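Arabinogalactan endo-1,4-beta-galactosidase (Ignisphaera aggregans, PDB 7OSK) probably hydrolyses the beta-1,4-galactan chains of arabinogalactan from within, through this calcium-binding catalytic domain of glycoside hydrolase family 53. Local coordinates at residues A[270-281]-A[334-345]. Sequence-based numbering, arbitrary orientation.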
# COMPACT_ATOMS: atom_id res chain seq x y z
N MET A 270 10.16 6.25 -15.58
CA MET A 270 8.93 7.02 -15.53
C MET A 270 8.14 6.83 -16.82
O MET A 270 6.91 6.85 -16.82
CB MET A 270 9.23 8.50 -15.31
CG MET A 270 8.02 9.33 -14.89
SD MET A 270 7.32 8.82 -13.31
CE MET A 270 8.72 9.09 -12.21
N ASP A 271 8.86 6.66 -17.93
CA ASP A 271 8.23 6.42 -19.22
C ASP A 271 7.56 5.05 -19.27
O ASP A 271 6.50 4.89 -19.87
CB ASP A 271 9.26 6.54 -20.35
CG ASP A 271 9.27 7.91 -20.99
OD1 ASP A 271 8.18 8.42 -21.34
OD2 ASP A 271 10.37 8.49 -21.14
N ASP A 272 8.20 4.06 -18.64
CA ASP A 272 7.62 2.72 -18.56
C ASP A 272 6.31 2.77 -17.78
O ASP A 272 5.39 2.00 -18.04
CB ASP A 272 8.60 1.75 -17.89
CG ASP A 272 9.87 1.57 -18.69
OD1 ASP A 272 9.82 1.64 -19.94
OD2 ASP A 272 10.94 1.36 -18.07
N PHE A 273 6.23 3.68 -16.81
CA PHE A 273 5.01 3.87 -16.04
C PHE A 273 3.95 4.56 -16.88
O PHE A 273 2.77 4.22 -16.81
CB PHE A 273 5.29 4.68 -14.77
CG PHE A 273 4.07 4.95 -13.94
CD1 PHE A 273 3.52 3.95 -13.15
CD2 PHE A 273 3.47 6.20 -13.94
CE1 PHE A 273 2.39 4.20 -12.38
CE2 PHE A 273 2.35 6.45 -13.18
CZ PHE A 273 1.81 5.45 -12.40
N ARG A 274 4.37 5.53 -17.69
CA ARG A 274 3.46 6.25 -18.57
C ARG A 274 2.79 5.32 -19.57
O ARG A 274 1.60 5.45 -19.85
CB ARG A 274 4.20 7.35 -19.32
CG ARG A 274 4.10 8.73 -18.68
CD ARG A 274 4.73 9.79 -19.56
NE ARG A 274 4.24 11.13 -19.23
CZ ARG A 274 4.75 11.91 -18.28
NH1 ARG A 274 5.78 11.50 -17.55
NH2 ARG A 274 4.23 13.11 -18.06
N ASN A 275 3.56 4.39 -20.11
CA ASN A 275 3.05 3.46 -21.12
C ASN A 275 1.99 2.54 -20.53
O ASN A 275 1.03 2.18 -21.22
CB ASN A 275 4.19 2.63 -21.71
CG ASN A 275 5.24 3.49 -22.39
OD1 ASN A 275 4.93 4.51 -23.01
ND2 ASN A 275 6.50 3.09 -22.26
N LEU A 276 2.16 2.16 -19.27
CA LEU A 276 1.19 1.30 -18.61
C LEU A 276 -0.13 2.02 -18.41
O LEU A 276 -1.19 1.47 -18.69
CB LEU A 276 1.72 0.82 -17.25
CG LEU A 276 0.74 -0.07 -16.47
CD1 LEU A 276 0.50 -1.38 -17.21
CD2 LEU A 276 1.24 -0.32 -15.07
N VAL A 277 -0.06 3.25 -17.92
CA VAL A 277 -1.26 4.02 -17.60
C VAL A 277 -2.13 4.21 -18.83
O VAL A 277 -3.32 3.88 -18.81
CB VAL A 277 -0.90 5.39 -16.99
CG1 VAL A 277 -2.16 6.24 -16.79
CG2 VAL A 277 -0.17 5.22 -15.67
N ARG A 278 -1.55 4.73 -19.91
CA ARG A 278 -2.32 5.01 -21.12
C ARG A 278 -2.88 3.73 -21.74
O ARG A 278 -3.89 3.76 -22.44
CB ARG A 278 -1.45 5.75 -22.15
CG ARG A 278 -0.39 4.89 -22.82
CD ARG A 278 0.37 5.68 -23.87
NE ARG A 278 1.37 6.57 -23.28
CZ ARG A 278 1.17 7.86 -22.98
NH1 ARG A 278 -0.00 8.44 -23.21
NH2 ARG A 278 2.16 8.56 -22.46
N THR A 279 -2.23 2.60 -21.48
CA THR A 279 -2.69 1.32 -21.99
C THR A 279 -3.91 0.83 -21.21
O THR A 279 -4.76 0.13 -21.75
CB THR A 279 -1.57 0.25 -21.91
OG1 THR A 279 -0.38 0.74 -22.54
CG2 THR A 279 -2.01 -1.05 -22.59
N LEU A 280 -3.98 1.22 -19.94
CA LEU A 280 -5.10 0.83 -19.08
C LEU A 280 -6.34 1.71 -19.31
O LEU A 280 -7.47 1.22 -19.22
CB LEU A 280 -4.69 0.89 -17.61
CG LEU A 280 -4.25 -0.43 -16.98
CD1 LEU A 280 -3.13 -1.08 -17.77
CD2 LEU A 280 -3.82 -0.23 -15.53
N VAL A 281 -6.12 2.99 -19.58
CA VAL A 281 -7.24 3.91 -19.76
C VAL A 281 -7.94 3.69 -21.10
O VAL A 281 -9.12 4.04 -21.25
CB VAL A 281 -6.79 5.39 -19.67
CG1 VAL A 281 -6.14 5.67 -18.32
CG2 VAL A 281 -5.84 5.74 -20.80
N LEU A 334 5.43 11.53 -10.42
CA LEU A 334 4.57 10.36 -10.48
C LEU A 334 3.10 10.78 -10.47
O LEU A 334 2.29 10.24 -11.23
CB LEU A 334 4.86 9.41 -9.31
CG LEU A 334 4.16 8.05 -9.37
CD1 LEU A 334 4.70 7.21 -10.52
CD2 LEU A 334 4.33 7.30 -8.05
N ILE A 335 2.77 11.74 -9.61
CA ILE A 335 1.43 12.31 -9.57
C ILE A 335 1.10 12.95 -10.91
O ILE A 335 -0.01 12.80 -11.43
CB ILE A 335 1.28 13.35 -8.43
CG1 ILE A 335 1.39 12.66 -7.07
CG2 ILE A 335 -0.05 14.10 -8.55
CD1 ILE A 335 1.26 13.59 -5.86
N ALA A 336 2.07 13.67 -11.46
CA ALA A 336 1.89 14.33 -12.75
C ALA A 336 1.72 13.30 -13.86
O ALA A 336 0.79 13.39 -14.66
CB ALA A 336 3.07 15.24 -13.04
N ALA A 337 2.63 12.33 -13.90
CA ALA A 337 2.59 11.29 -14.92
C ALA A 337 1.27 10.52 -14.88
O ALA A 337 0.69 10.22 -15.92
CB ALA A 337 3.75 10.33 -14.75
N LEU A 338 0.80 10.21 -13.68
CA LEU A 338 -0.43 9.46 -13.52
C LEU A 338 -1.64 10.24 -14.01
O LEU A 338 -2.51 9.69 -14.70
CB LEU A 338 -0.63 9.06 -12.06
CG LEU A 338 -1.94 8.33 -11.74
CD1 LEU A 338 -2.11 7.09 -12.61
CD2 LEU A 338 -2.00 7.96 -10.27
N TYR A 339 -1.71 11.52 -13.66
CA TYR A 339 -2.86 12.35 -14.01
C TYR A 339 -2.86 12.76 -15.47
O TYR A 339 -3.91 12.80 -16.12
CB TYR A 339 -2.92 13.59 -13.11
CG TYR A 339 -4.09 14.49 -13.43
CD1 TYR A 339 -5.39 14.00 -13.44
CD2 TYR A 339 -3.90 15.84 -13.71
CE1 TYR A 339 -6.47 14.82 -13.73
CE2 TYR A 339 -4.97 16.67 -14.00
CZ TYR A 339 -6.25 16.15 -14.01
OH TYR A 339 -7.32 16.97 -14.30
N GLU A 340 -1.68 13.08 -15.99
CA GLU A 340 -1.55 13.54 -17.37
C GLU A 340 -1.93 12.45 -18.37
O GLU A 340 -2.34 12.75 -19.49
CB GLU A 340 -0.12 14.03 -17.63
CG GLU A 340 0.20 15.37 -16.98
CD GLU A 340 1.67 15.72 -17.03
OE1 GLU A 340 2.42 15.04 -17.76
OE2 GLU A 340 2.07 16.68 -16.33
N GLU A 341 -1.78 11.20 -17.96
CA GLU A 341 -2.12 10.06 -18.80
C GLU A 341 -3.43 9.42 -18.35
O GLU A 341 -4.26 9.04 -19.17
CB GLU A 341 -1.00 9.01 -18.76
CG GLU A 341 0.40 9.58 -18.93
CD GLU A 341 0.67 10.06 -20.34
OE1 GLU A 341 -0.25 10.03 -21.18
OE2 GLU A 341 1.83 10.47 -20.62
N GLY A 342 -3.60 9.30 -17.03
CA GLY A 342 -4.78 8.68 -16.47
C GLY A 342 -6.04 9.49 -16.72
O GLY A 342 -7.14 8.94 -16.73
N LYS A 343 -5.86 10.79 -16.94
CA LYS A 343 -6.98 11.69 -17.21
C LYS A 343 -8.01 11.62 -16.08
O LYS A 343 -7.69 11.88 -14.92
CB LYS A 343 -7.62 11.35 -18.57
CG LYS A 343 -6.64 11.31 -19.74
CD LYS A 343 -6.57 12.63 -20.49
CE LYS A 343 -5.16 13.20 -20.48
NZ LYS A 343 -4.16 12.26 -21.05
N ASP A 344 -9.25 11.27 -16.42
CA ASP A 344 -10.33 11.20 -15.43
C ASP A 344 -10.39 9.85 -14.72
O ASP A 344 -11.19 9.65 -13.80
CB ASP A 344 -11.69 11.48 -16.10
CG ASP A 344 -11.84 10.77 -17.44
OD1 ASP A 344 -12.25 9.59 -17.45
OD2 ASP A 344 -11.55 11.40 -18.48
N LYS A 345 -9.54 8.92 -15.15
CA LYS A 345 -9.43 7.61 -14.49
C LYS A 345 -8.25 7.58 -13.52
O LYS A 345 -8.07 6.61 -12.80
CB LYS A 345 -9.28 6.50 -15.53
CG LYS A 345 -10.60 6.02 -16.12
CD LYS A 345 -10.56 5.97 -17.64
CE LYS A 345 -11.26 4.73 -18.18
NZ LYS A 345 -10.73 4.37 -19.52
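Arg274 reaches over Ala337 to join two glutamates of the neighbouring helix. Its chain runs extended from CG to NE, long enough for NH2 to form a salt bridge with Glu340 OE1 (2.7 Å), which lies in the guanidinium plane, while NE makes a salt bridge to Glu341 OE2 (2.9 Å) that includes a weak, bent hydrogen bond. Ala337 CB sits beneath one face of the guanidinium, 3.7 Å from NH1; its single methyl is small enough for the flat group to pass over. Glu341 also meets Arg278, whose NH1 forms a salt bridge, again with a weak hydrogen bond, to Glu341 OE1 (2.6 Å) and whose NH2 bonds weakly to OE2, with the guanidinium and carboxylate planes nearly perpendicular. Replacing Arg274 with a leucine would probably leave Glu340 without its cationic mate here and Glu341 dependent on Arg278 across this contact.

These four charges form a network on the outer side of an (alpha/beta)8 TIM barrel, where helices 270-283 and 324-342 precede strands 287-293 and 346-352; their segments 270-281 and 334-342 cross at -30°, 8.7 Å apart at closest approach.

Apolar side chains fill the inner side of the contact. Phe273, its CG anti to the backbone N (chi1 178°), thereby swings its ring toward Leu334, whose CD1 makes a CH-pi contact with one face, 3.8 Å from the centroid; Val277 CG2 lies over the other face, and the Phe273 side chain also touches Val290 of strand 287-293. Branched Val277 serves two neighbours: CG2 meets Leu338 CD1, and CG1 packs 3.4 Å from Gly342 N. Val281 CG1 rests 3.8 Å from Gly342 O. Flexible Met270 bends its SD toward Ala337 CB and Leu334 CD1.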